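Local coordinates for activated BY transcription factor SSRB (Salmonella enterica, PDB 2WNW), which is a glycosyl hydrolase family 30 protein, built from a TIM barrel joined to a beta-sandwich domain, at residues Q27-E32 against R418-D423; D390-E395 against N411-E416; R4-D9 against T439-Q444; V36-A41 against R382-S387. All coordinates share one frame; numbering follows the deposited sequence.

Interaction 1 (Q27-E32 against R418-D423); sequences QRDCSE and RCRVLD
The loop 27-32 comes up to strand 418-423 of the beta-sandwich domain, where R420 N bonds to E32 O (2.8 Å), nearly along the C=O axis. The loop owes its shape partly to an Asx turn: D29 OD2 accepts from S31 N and, on its syn lone pair, from S31 OG. Into this curled loop goes the side chain of R420. Its CG lies anti to the carbonyl carbon and the chain bends at chi3 (-71°), which lays the edge of the guanidinium against the loop backbone. R420 NH2 gives a straight bond to D29 O at 2.6 Å, in the guanidinium plane though above the carbonyl plane, and a second to S31 O at 2.9 Å, on a lone pair. D29 OD2 adds a salt bridge to the same nitrogen. NH1 pairs with E427, so the buried charge is met from two sides, while NE2 of Q27 rests against CD of R420. At the other end, E32 reaches out with an extended chain over one face of the R418 guanidinium: OE1 lies 2.8 Å from NH2, a pairing of charges alone, since the carboxylate stands off the guanidinium plane and no N-H is directed at OE1.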
# COMPACT_ATOMS: atom_id res chain seq x y z
N GLN A 27 -16.47 1.87 -20.83
CA GLN A 27 -17.58 2.79 -20.66
C GLN A 27 -16.97 4.07 -20.11
O GLN A 27 -15.90 4.03 -19.49
CB GLN A 27 -18.59 2.23 -19.65
CG GLN A 27 -19.03 0.81 -19.93
CD GLN A 27 -19.90 0.26 -18.81
OE1 GLN A 27 -20.99 0.75 -18.55
NE2 GLN A 27 -19.40 -0.77 -18.13
N ARG A 28 -17.64 5.19 -20.33
CA ARG A 28 -17.13 6.47 -19.85
C ARG A 28 -17.02 6.54 -18.33
O ARG A 28 -16.06 7.11 -17.80
CB ARG A 28 -18.02 7.62 -20.35
CG ARG A 28 -17.66 8.13 -21.75
CD ARG A 28 -18.49 9.34 -22.14
NE ARG A 28 -19.71 8.99 -22.86
CZ ARG A 28 -19.75 8.69 -24.15
NH1 ARG A 28 -18.64 8.71 -24.88
NH2 ARG A 28 -20.91 8.37 -24.73
N ASP A 29 -17.99 5.96 -17.63
CA ASP A 29 -17.98 5.97 -16.16
C ASP A 29 -16.67 5.42 -15.63
O ASP A 29 -16.11 4.47 -16.19
CB ASP A 29 -19.13 5.12 -15.62
CG ASP A 29 -19.04 4.93 -14.11
OD1 ASP A 29 -19.31 5.89 -13.37
OD2 ASP A 29 -18.69 3.82 -13.67
N CYS A 30 -16.17 6.01 -14.54
CA CYS A 30 -14.91 5.58 -13.95
C CYS A 30 -15.04 4.98 -12.55
O CYS A 30 -14.06 4.94 -11.80
CB CYS A 30 -13.93 6.76 -13.88
SG CYS A 30 -13.37 7.35 -15.50
N SER A 31 -16.23 4.50 -12.20
CA SER A 31 -16.43 3.91 -10.88
C SER A 31 -16.16 2.41 -10.86
O SER A 31 -16.18 1.75 -11.90
CB SER A 31 -17.86 4.17 -10.40
OG SER A 31 -18.78 3.43 -11.17
N GLU A 32 -15.90 1.88 -9.66
CA GLU A 32 -15.63 0.46 -9.44
C GLU A 32 -14.53 -0.12 -10.31
O GLU A 32 -14.61 -1.27 -10.74
CB GLU A 32 -16.92 -0.35 -9.64
CG GLU A 32 -17.96 -0.09 -8.57
CD GLU A 32 -19.22 -0.93 -8.74
OE1 GLU A 32 -20.07 -0.90 -7.83
OE2 GLU A 32 -19.35 -1.62 -9.77
N ARG A 418 -18.30 -6.19 -7.04
CA ARG A 418 -18.08 -6.01 -8.47
C ARG A 418 -16.91 -5.09 -8.75
O ARG A 418 -16.57 -4.23 -7.94
CB ARG A 418 -19.32 -5.40 -9.13
CG ARG A 418 -20.54 -6.28 -9.15
CD ARG A 418 -21.68 -5.49 -9.75
NE ARG A 418 -21.97 -4.31 -8.94
CZ ARG A 418 -22.20 -3.09 -9.44
NH1 ARG A 418 -22.18 -2.89 -10.75
NH2 ARG A 418 -22.46 -2.08 -8.61
N CYS A 419 -16.31 -5.27 -9.91
CA CYS A 419 -15.20 -4.43 -10.32
C CYS A 419 -15.08 -4.51 -11.83
O CYS A 419 -15.58 -5.45 -12.46
CB CYS A 419 -13.89 -4.89 -9.67
SG CYS A 419 -13.27 -6.49 -10.21
N ARG A 420 -14.44 -3.51 -12.41
CA ARG A 420 -14.23 -3.50 -13.84
C ARG A 420 -12.73 -3.41 -14.07
O ARG A 420 -12.11 -2.40 -13.72
CB ARG A 420 -14.92 -2.30 -14.49
CG ARG A 420 -16.43 -2.41 -14.60
CD ARG A 420 -16.96 -1.28 -15.49
NE ARG A 420 -16.86 0.01 -14.83
CZ ARG A 420 -16.62 1.16 -15.46
NH1 ARG A 420 -16.43 1.19 -16.77
NH2 ARG A 420 -16.58 2.29 -14.77
N VAL A 421 -12.15 -4.47 -14.61
CA VAL A 421 -10.72 -4.45 -14.89
C VAL A 421 -10.59 -3.56 -16.12
O VAL A 421 -11.12 -3.88 -17.19
CB VAL A 421 -10.18 -5.86 -15.20
CG1 VAL A 421 -8.70 -5.78 -15.56
CG2 VAL A 421 -10.40 -6.77 -14.00
N LEU A 422 -9.88 -2.45 -15.96
CA LEU A 422 -9.71 -1.49 -17.03
C LEU A 422 -8.27 -1.44 -17.53
O LEU A 422 -7.35 -1.10 -16.79
CB LEU A 422 -10.16 -0.11 -16.52
CG LEU A 422 -10.33 1.11 -17.45
CD1 LEU A 422 -8.99 1.72 -17.76
CD2 LEU A 422 -11.06 0.69 -18.71
N ASP A 423 -8.09 -1.82 -18.80
CA ASP A 423 -6.78 -1.83 -19.44
C ASP A 423 -6.84 -0.91 -20.66
O ASP A 423 -7.24 -1.34 -21.75
CB ASP A 423 -6.42 -3.25 -19.88
CG ASP A 423 -5.10 -3.32 -20.62
OD1 ASP A 423 -4.78 -4.41 -21.14
OD2 ASP A 423 -4.38 -2.31 -20.69

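Interaction 2 (D390-E395 against N411-E416); sequences DNLLEE and NRDVQE
R412 places CG in the crowded position between its backbone N and carbonyl carbon (chi1 72°) and then bends at chi3, so its aliphatic stem passes L392 before reaching the carboxylate of E394, whose chain runs out extended. L392, with CG anti to its carbonyl carbon, crosses that stem at about a right angle, CD2 lying 3.8 Å from R412 CG. Its other methyl, CD1, rests against the carboxylate of D413. Beneath them the backbones form the end of an antiparallel ladder in the beta sandwich: L393 and N411 are a non-hydrogen-bonded pair, and R412 N donates to L392 O at 3.1 Å, nearly along the C=O axis. L393 CD2 packs on CB of N411. Both chains turn, 390-393 as a type I turn with D390 OD1 closing an Asx turn on L392 N. N411 OD1 makes another with D413 N, while its ND2 donates to Q415 O at 2.9 Å. E394 OE2 comes within 3.2 Å of R412 CD, yet its salt bridge to NH1 is long, 3.8 Å, and well out of the guanidinium plane. Since H315 on helix 305-322 supplies that oxygen's hydrogen bond, the arginine probably contributes mainly a diffuse positive field that would help keep E394 ionised.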
# COMPACT_ATOMS: atom_id res chain seq x y z
N ASP A 390 -11.22 0.03 -4.30
CA ASP A 390 -11.56 -0.38 -2.94
C ASP A 390 -10.53 -1.40 -2.44
O ASP A 390 -10.38 -2.47 -3.03
CB ASP A 390 -12.96 -1.01 -2.95
CG ASP A 390 -13.51 -1.30 -1.55
OD1 ASP A 390 -12.72 -1.60 -0.63
OD2 ASP A 390 -14.75 -1.24 -1.39
N ASN A 391 -9.84 -1.06 -1.36
CA ASN A 391 -8.81 -1.93 -0.78
C ASN A 391 -9.30 -3.31 -0.34
O ASN A 391 -8.49 -4.20 -0.10
CB ASN A 391 -8.14 -1.24 0.41
CG ASN A 391 -7.01 -0.32 -0.01
OD1 ASN A 391 -6.84 -0.02 -1.19
ND2 ASN A 391 -6.22 0.13 0.97
N LEU A 392 -10.62 -3.50 -0.22
CA LEU A 392 -11.16 -4.80 0.17
C LEU A 392 -11.06 -5.73 -1.03
O LEU A 392 -11.09 -6.95 -0.88
CB LEU A 392 -12.61 -4.68 0.64
CG LEU A 392 -12.83 -3.93 1.97
CD1 LEU A 392 -14.30 -4.01 2.34
CD2 LEU A 392 -11.98 -4.56 3.07
N LEU A 393 -10.98 -5.15 -2.22
CA LEU A 393 -10.80 -5.94 -3.43
C LEU A 393 -9.29 -5.92 -3.64
O LEU A 393 -8.74 -5.01 -4.27
CB LEU A 393 -11.52 -5.30 -4.62
CG LEU A 393 -13.02 -5.63 -4.70
CD1 LEU A 393 -13.68 -4.80 -5.79
CD2 LEU A 393 -13.18 -7.12 -4.99
N GLU A 394 -8.62 -6.91 -3.05
CA GLU A 394 -7.17 -7.02 -3.14
C GLU A 394 -6.77 -7.49 -4.52
O GLU A 394 -7.40 -8.39 -5.09
CB GLU A 394 -6.67 -8.00 -2.07
CG GLU A 394 -6.98 -7.55 -0.64
CD GLU A 394 -6.43 -8.50 0.41
OE1 GLU A 394 -5.41 -9.16 0.14
OE2 GLU A 394 -7.01 -8.58 1.50
N GLU A 395 -5.73 -6.89 -5.07
CA GLU A 395 -5.30 -7.26 -6.41
C GLU A 395 -3.84 -6.96 -6.71
O GLU A 395 -3.25 -6.05 -6.14
CB GLU A 395 -6.17 -6.52 -7.44
CG GLU A 395 -6.13 -4.98 -7.32
CD GLU A 395 -4.86 -4.37 -7.89
OE1 GLU A 395 -4.32 -4.93 -8.86
OE2 GLU A 395 -4.41 -3.31 -7.38
N ASN A 411 -11.55 -10.99 -3.22
CA ASN A 411 -12.55 -10.21 -2.51
C ASN A 411 -12.63 -10.63 -1.04
O ASN A 411 -13.21 -11.67 -0.73
CB ASN A 411 -13.92 -10.38 -3.17
CG ASN A 411 -15.04 -9.72 -2.38
OD1 ASN A 411 -14.79 -8.78 -1.63
ND2 ASN A 411 -16.27 -10.21 -2.56
N ARG A 412 -12.05 -9.84 -0.14
CA ARG A 412 -12.08 -10.19 1.28
C ARG A 412 -13.36 -9.73 1.97
O ARG A 412 -13.57 -10.03 3.15
CB ARG A 412 -10.86 -9.61 2.01
CG ARG A 412 -10.87 -8.11 2.21
CD ARG A 412 -9.66 -7.64 3.01
NE ARG A 412 -9.64 -8.20 4.37
CZ ARG A 412 -8.67 -7.97 5.25
NH1 ARG A 412 -7.65 -7.20 4.93
NH2 ARG A 412 -8.72 -8.53 6.45
N ASP A 413 -14.21 -9.01 1.25
CA ASP A 413 -15.47 -8.52 1.82
C ASP A 413 -16.36 -9.73 2.09
O ASP A 413 -16.14 -10.81 1.52
CB ASP A 413 -16.17 -7.57 0.83
CG ASP A 413 -17.11 -6.58 1.52
OD1 ASP A 413 -17.46 -6.79 2.70
OD2 ASP A 413 -17.49 -5.58 0.87
N VAL A 414 -17.36 -9.55 2.94
CA VAL A 414 -18.28 -10.63 3.28
C VAL A 414 -19.50 -10.58 2.37
O VAL A 414 -20.47 -11.31 2.58
CB VAL A 414 -18.75 -10.52 4.75
CG1 VAL A 414 -17.56 -10.70 5.69
CG2 VAL A 414 -19.41 -9.17 4.98
N GLN A 415 -19.45 -9.71 1.37
CA GLN A 415 -20.54 -9.56 0.41
C GLN A 415 -19.98 -9.76 -0.98
O GLN A 415 -18.78 -9.62 -1.21
CB GLN A 415 -21.14 -8.16 0.45
CG GLN A 415 -21.70 -7.70 1.77
CD GLN A 415 -22.22 -6.29 1.66
OE1 GLN A 415 -23.05 -6.00 0.79
NE2 GLN A 415 -21.74 -5.40 2.52
N GLU A 416 -20.87 -10.06 -1.92
CA GLU A 416 -20.48 -10.21 -3.31
C GLU A 416 -20.04 -8.81 -3.74
O GLU A 416 -20.66 -7.82 -3.35
CB GLU A 416 -21.68 -10.66 -4.13
CG GLU A 416 -21.43 -10.78 -5.61
CD GLU A 416 -22.71 -11.07 -6.38
OE1 GLU A 416 -23.59 -10.19 -6.41
OE2 GLU A 416 -22.83 -12.17 -6.95

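Interaction 3 (R4-D9 against T439-Q444); sequences RLISSD and TLLWRQ
Strands 4-9 and 439-442 run antiparallel, their axes 4.8 Å apart at closest approach and 169° between directions, joining the chain's two ends within the sheet of the beta-sandwich domain. Two hydrogen-bonded pairs, R4 with L441 and I6 with T439, flank the non-hydrogen-bonded pair of L5 and L440. Each outer pair is bonded in both directions; R4 N to L441 O measures 2.8 Å and I6 N to T439 O 2.9 Å. On the face bearing L5 and L440, both leucines set CG anti to the backbone N and meet methyl to methyl, CD1 to CD1, at 4.3 Å. V21 of strand 17-25 touches both. The other face carries R4, I6, T439 and L441. L441 turns CG anti to its carbonyl carbon, sending CD1 between two neighbours: it touches I6 CD1 at 3.9 Å and lies over one face of the R4 guanidinium, 3.1 Å from NH2. The arginine chain bends at chi3 (-68°) to lie across that methyl. NH1 forms a salt bridge with E18, and T439 OG1 is hydrogen-bonded to H372. The four backbone bonds fix the register, while E18, outside the pair, meets the charge of R4 and so probably lets its guanidinium lie flat over the L441 methyl.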
# COMPACT_ATOMS: atom_id res chain seq x y z
N ARG A 4 -8.68 -15.43 -20.58
CA ARG A 4 -9.19 -16.55 -19.81
C ARG A 4 -9.41 -16.09 -18.38
O ARG A 4 -8.60 -15.34 -17.83
CB ARG A 4 -8.20 -17.71 -19.82
CG ARG A 4 -7.95 -18.33 -21.19
CD ARG A 4 -7.13 -19.61 -21.05
NE ARG A 4 -5.76 -19.35 -20.61
CZ ARG A 4 -5.03 -20.21 -19.89
NH1 ARG A 4 -5.54 -21.37 -19.52
NH2 ARG A 4 -3.79 -19.90 -19.56
N LEU A 5 -10.50 -16.55 -17.78
CA LEU A 5 -10.82 -16.19 -16.41
C LEU A 5 -10.90 -17.46 -15.57
O LEU A 5 -11.63 -18.39 -15.90
CB LEU A 5 -12.17 -15.45 -16.36
CG LEU A 5 -12.65 -15.00 -14.97
CD1 LEU A 5 -11.68 -13.97 -14.40
CD2 LEU A 5 -14.05 -14.42 -15.08
N ILE A 6 -10.12 -17.50 -14.49
CA ILE A 6 -10.10 -18.64 -13.59
C ILE A 6 -10.69 -18.14 -12.28
O ILE A 6 -10.10 -17.29 -11.60
CB ILE A 6 -8.66 -19.14 -13.33
CG1 ILE A 6 -8.03 -19.66 -14.63
CG2 ILE A 6 -8.67 -20.26 -12.29
CD1 ILE A 6 -7.64 -18.58 -15.60
N SER A 7 -11.87 -18.66 -11.92
CA SER A 7 -12.56 -18.22 -10.72
C SER A 7 -12.78 -19.28 -9.65
O SER A 7 -13.11 -20.43 -9.94
CB SER A 7 -13.92 -17.63 -11.12
OG SER A 7 -13.78 -16.67 -12.15
N SER A 8 -12.59 -18.86 -8.40
CA SER A 8 -12.79 -19.73 -7.25
C SER A 8 -13.84 -19.12 -6.34
O SER A 8 -13.86 -17.91 -6.11
CB SER A 8 -11.48 -19.92 -6.46
OG SER A 8 -10.55 -20.71 -7.18
N ASP A 9 -14.72 -19.97 -5.83
CA ASP A 9 -15.79 -19.58 -4.93
C ASP A 9 -15.67 -20.58 -3.79
O ASP A 9 -16.40 -21.57 -3.74
CB ASP A 9 -17.13 -19.71 -5.64
CG ASP A 9 -18.31 -19.24 -4.80
OD1 ASP A 9 -19.42 -19.14 -5.36
OD2 ASP A 9 -18.13 -18.97 -3.59
N THR A 439 -8.36 -15.10 -11.36
CA THR A 439 -7.13 -14.78 -12.07
C THR A 439 -7.54 -14.57 -13.52
O THR A 439 -8.15 -15.45 -14.14
CB THR A 439 -6.10 -15.92 -11.97
OG1 THR A 439 -5.81 -16.18 -10.59
CG2 THR A 439 -4.81 -15.52 -12.67
N LEU A 440 -7.23 -13.40 -14.05
CA LEU A 440 -7.55 -13.04 -15.43
C LEU A 440 -6.28 -13.05 -16.26
O LEU A 440 -5.28 -12.44 -15.89
CB LEU A 440 -8.19 -11.65 -15.47
CG LEU A 440 -8.54 -11.04 -16.83
CD1 LEU A 440 -9.65 -11.85 -17.49
CD2 LEU A 440 -8.98 -9.60 -16.64
N LEU A 441 -6.33 -13.75 -17.39
CA LEU A 441 -5.18 -13.85 -18.28
C LEU A 441 -5.54 -13.30 -19.65
O LEU A 441 -6.60 -13.61 -20.19
CB LEU A 441 -4.77 -15.32 -18.44
CG LEU A 441 -4.67 -16.18 -17.19
CD1 LEU A 441 -4.44 -17.63 -17.60
CD2 LEU A 441 -3.54 -15.69 -16.30
N TRP A 442 -4.66 -12.48 -20.22
CA TRP A 442 -4.91 -11.91 -21.54
C TRP A 442 -3.65 -11.34 -22.17
O TRP A 442 -2.62 -11.20 -21.51
CB TRP A 442 -6.01 -10.84 -21.46
CG TRP A 442 -5.57 -9.49 -20.94
CD1 TRP A 442 -5.32 -8.38 -21.68
CD2 TRP A 442 -5.39 -9.11 -19.57
NE1 TRP A 442 -5.00 -7.32 -20.87
CE2 TRP A 442 -5.04 -7.74 -19.56
CE3 TRP A 442 -5.50 -9.79 -18.35
CZ2 TRP A 442 -4.80 -7.03 -18.38
CZ3 TRP A 442 -5.26 -9.09 -17.17
CH2 TRP A 442 -4.91 -7.72 -17.19
N ARG A 443 -3.74 -11.04 -23.46
CA ARG A 443 -2.62 -10.49 -24.21
C ARG A 443 -3.08 -9.24 -24.95
O ARG A 443 -4.24 -9.13 -25.34
CB ARG A 443 -2.09 -11.52 -25.21
CG ARG A 443 -1.45 -12.74 -24.58
CD ARG A 443 -1.16 -13.81 -25.62
NE ARG A 443 -0.56 -15.00 -25.02
CZ ARG A 443 0.69 -15.06 -24.58
NH1 ARG A 443 1.49 -14.00 -24.67
NH2 ARG A 443 1.15 -16.17 -24.03
N GLN A 444 -2.17 -8.29 -25.14
CA GLN A 444 -2.49 -7.06 -25.85
C GLN A 444 -2.95 -7.47 -27.25
O GLN A 444 -2.52 -8.50 -27.76
CB GLN A 444 -1.24 -6.17 -25.94
CG GLN A 444 -0.11 -6.78 -26.74
CD GLN A 444 1.22 -6.10 -26.49
OE1 GLN A 444 2.10 -6.64 -25.82
NE2 GLN A 444 1.38 -4.90 -27.04

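Interaction 4 (V36-A41 against R382-S387); sequences VLPRHA and RVMLSS
The corner at P38-H40 folds segment 36-41 around strand 382-387, and the side chains of M384 and L385 fit into the bend from opposite faces of the sheet. M384 takes the crowded chi1 position (71°) and bends again at chi3, which swings its sulfur beneath the proline: SD lies 3.8 Å from P38 CG, the two side chains lying side by side, and also 4.0 Å from CB of V36. The sulfur thus sits in the angle between the proline ring and the valine. Further along that face, V36 CG1 rests on CB of S386, whose hydroxyl is bonded to E395. L385 goes the other way. With CG anti to its backbone N, it rises between L37 and H40: CD2 meets L37 CD2 at 3.9 Å, the leucines pointing the same way, while its CB nestles against CB of H40. This is an antiparallel pairing within the beta sandwich in which the partner strand changes direction, a type I turn from L37 to H40 separating strand 33-37 from strand 41-44, both of which pair with strand 382-388. L385 O accepts from L37 N at 2.9 Å, and L385 N donates to H40 O at 3.0 Å, nearly along the C=O axis. The imidazole carries R39 CG over the centre of one face and L37 CD2 at its edge, and NE2 bonds to E250 of the second subunit. Past the corner, the small A41 methyl sits beside the extended arm of R382, CB to CD 3.9 Å.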
# COMPACT_ATOMS: atom_id res chain seq x y z
N VAL A 36 -5.35 -1.26 -14.66
CA VAL A 36 -4.09 -1.96 -14.90
C VAL A 36 -3.31 -1.22 -15.98
O VAL A 36 -3.88 -0.80 -17.00
CB VAL A 36 -4.32 -3.43 -15.33
CG1 VAL A 36 -5.03 -4.19 -14.22
CG2 VAL A 36 -5.14 -3.49 -16.62
N LEU A 37 -2.02 -1.03 -15.73
CA LEU A 37 -1.15 -0.34 -16.68
C LEU A 37 0.04 -1.24 -16.97
O LEU A 37 1.13 -1.05 -16.42
CB LEU A 37 -0.67 1.00 -16.10
CG LEU A 37 -1.74 2.07 -15.85
CD1 LEU A 37 -2.55 1.71 -14.61
CD2 LEU A 37 -1.07 3.43 -15.67
N PRO A 38 -0.15 -2.24 -17.84
CA PRO A 38 0.89 -3.20 -18.23
C PRO A 38 2.20 -2.57 -18.69
O PRO A 38 3.26 -3.15 -18.48
CB PRO A 38 0.21 -4.00 -19.34
CG PRO A 38 -1.23 -3.96 -18.96
CD PRO A 38 -1.42 -2.53 -18.54
N ARG A 39 2.13 -1.40 -19.31
CA ARG A 39 3.33 -0.74 -19.80
C ARG A 39 4.27 -0.26 -18.70
O ARG A 39 5.44 0.01 -18.95
CB ARG A 39 2.98 0.44 -20.72
CG ARG A 39 2.36 1.63 -20.01
CD ARG A 39 2.01 2.73 -21.01
NE ARG A 39 1.36 3.87 -20.38
CZ ARG A 39 0.16 3.82 -19.81
NH1 ARG A 39 -0.53 2.68 -19.79
NH2 ARG A 39 -0.36 4.91 -19.27
N HIS A 40 3.75 -0.15 -17.48
CA HIS A 40 4.60 0.28 -16.37
C HIS A 40 4.95 -0.93 -15.50
O HIS A 40 4.18 -1.31 -14.62
CB HIS A 40 3.90 1.36 -15.55
CG HIS A 40 3.71 2.65 -16.30
ND1 HIS A 40 4.75 3.31 -16.91
CD2 HIS A 40 2.59 3.37 -16.55
CE1 HIS A 40 4.28 4.40 -17.50
NE2 HIS A 40 2.98 4.46 -17.30
N ALA A 41 6.11 -1.51 -15.78
CA ALA A 41 6.57 -2.69 -15.06
C ALA A 41 7.33 -2.34 -13.79
O ALA A 41 8.05 -1.35 -13.73
CB ALA A 41 7.44 -3.55 -15.97
N ARG A 382 7.31 -9.71 -14.46
CA ARG A 382 7.42 -8.51 -13.65
C ARG A 382 6.04 -8.09 -13.18
O ARG A 382 5.05 -8.28 -13.87
CB ARG A 382 8.06 -7.36 -14.44
CG ARG A 382 9.57 -7.48 -14.59
CD ARG A 382 10.17 -6.26 -15.26
NE ARG A 382 11.63 -6.37 -15.41
CZ ARG A 382 12.51 -6.05 -14.47
NH1 ARG A 382 12.11 -5.59 -13.29
NH2 ARG A 382 13.81 -6.21 -14.71
N VAL A 383 5.99 -7.54 -11.97
CA VAL A 383 4.73 -7.06 -11.43
C VAL A 383 4.41 -5.81 -12.24
O VAL A 383 5.31 -5.06 -12.61
CB VAL A 383 4.86 -6.69 -9.94
CG1 VAL A 383 3.65 -5.88 -9.49
CG2 VAL A 383 4.98 -7.96 -9.11
N MET A 384 3.13 -5.58 -12.53
CA MET A 384 2.75 -4.39 -13.28
C MET A 384 2.04 -3.42 -12.36
O MET A 384 1.52 -3.81 -11.31
CB MET A 384 1.82 -4.75 -14.45
CG MET A 384 0.42 -5.18 -14.02
SD MET A 384 -0.73 -5.27 -15.42
CE MET A 384 -0.96 -7.02 -15.57
N LEU A 385 2.02 -2.15 -12.74
CA LEU A 385 1.34 -1.14 -11.95
C LEU A 385 -0.16 -1.35 -12.10
O LEU A 385 -0.65 -1.60 -13.20
CB LEU A 385 1.70 0.26 -12.45
CG LEU A 385 0.90 1.42 -11.84
CD1 LEU A 385 1.24 1.55 -10.36
CD2 LEU A 385 1.21 2.72 -12.59
N SER A 386 -0.89 -1.28 -10.99
CA SER A 386 -2.34 -1.42 -11.03
C SER A 386 -2.89 -0.76 -9.77
O SER A 386 -2.15 -0.54 -8.81
CB SER A 386 -2.75 -2.90 -11.07
OG SER A 386 -2.40 -3.58 -9.88
N SER A 387 -4.17 -0.41 -9.79
CA SER A 387 -4.79 0.22 -8.63
C SER A 387 -6.25 -0.21 -8.51
O SER A 387 -6.91 -0.49 -9.51
CB SER A 387 -4.70 1.75 -8.71
OG SER A 387 -5.46 2.28 -9.79

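Overall arrangement
All four contacts reach one sheet of the beta-sandwich domain, to which the N-terminal strands contribute alongside those near the C-terminus. Interactions 3 and 4 are the buried ones, built on strand pairing and apolar side chains; interactions 1 and 2 are only partly buried and rely more on loop turns and charged groups. Strands 33-37 and 417-423 are neighbours, so interactions 1 and 4 touch through L422 O and V36 N, and W442 NE1 of interaction 3 probably hydrogen-bonds to D423 OD1 of interaction 1. E395 and S386 connect interactions 2 and 4 across adjacent strands. Interactions 2 and 4 both touch the second subunit, interaction 1 does so through C30, and interaction 3 meets no other chain.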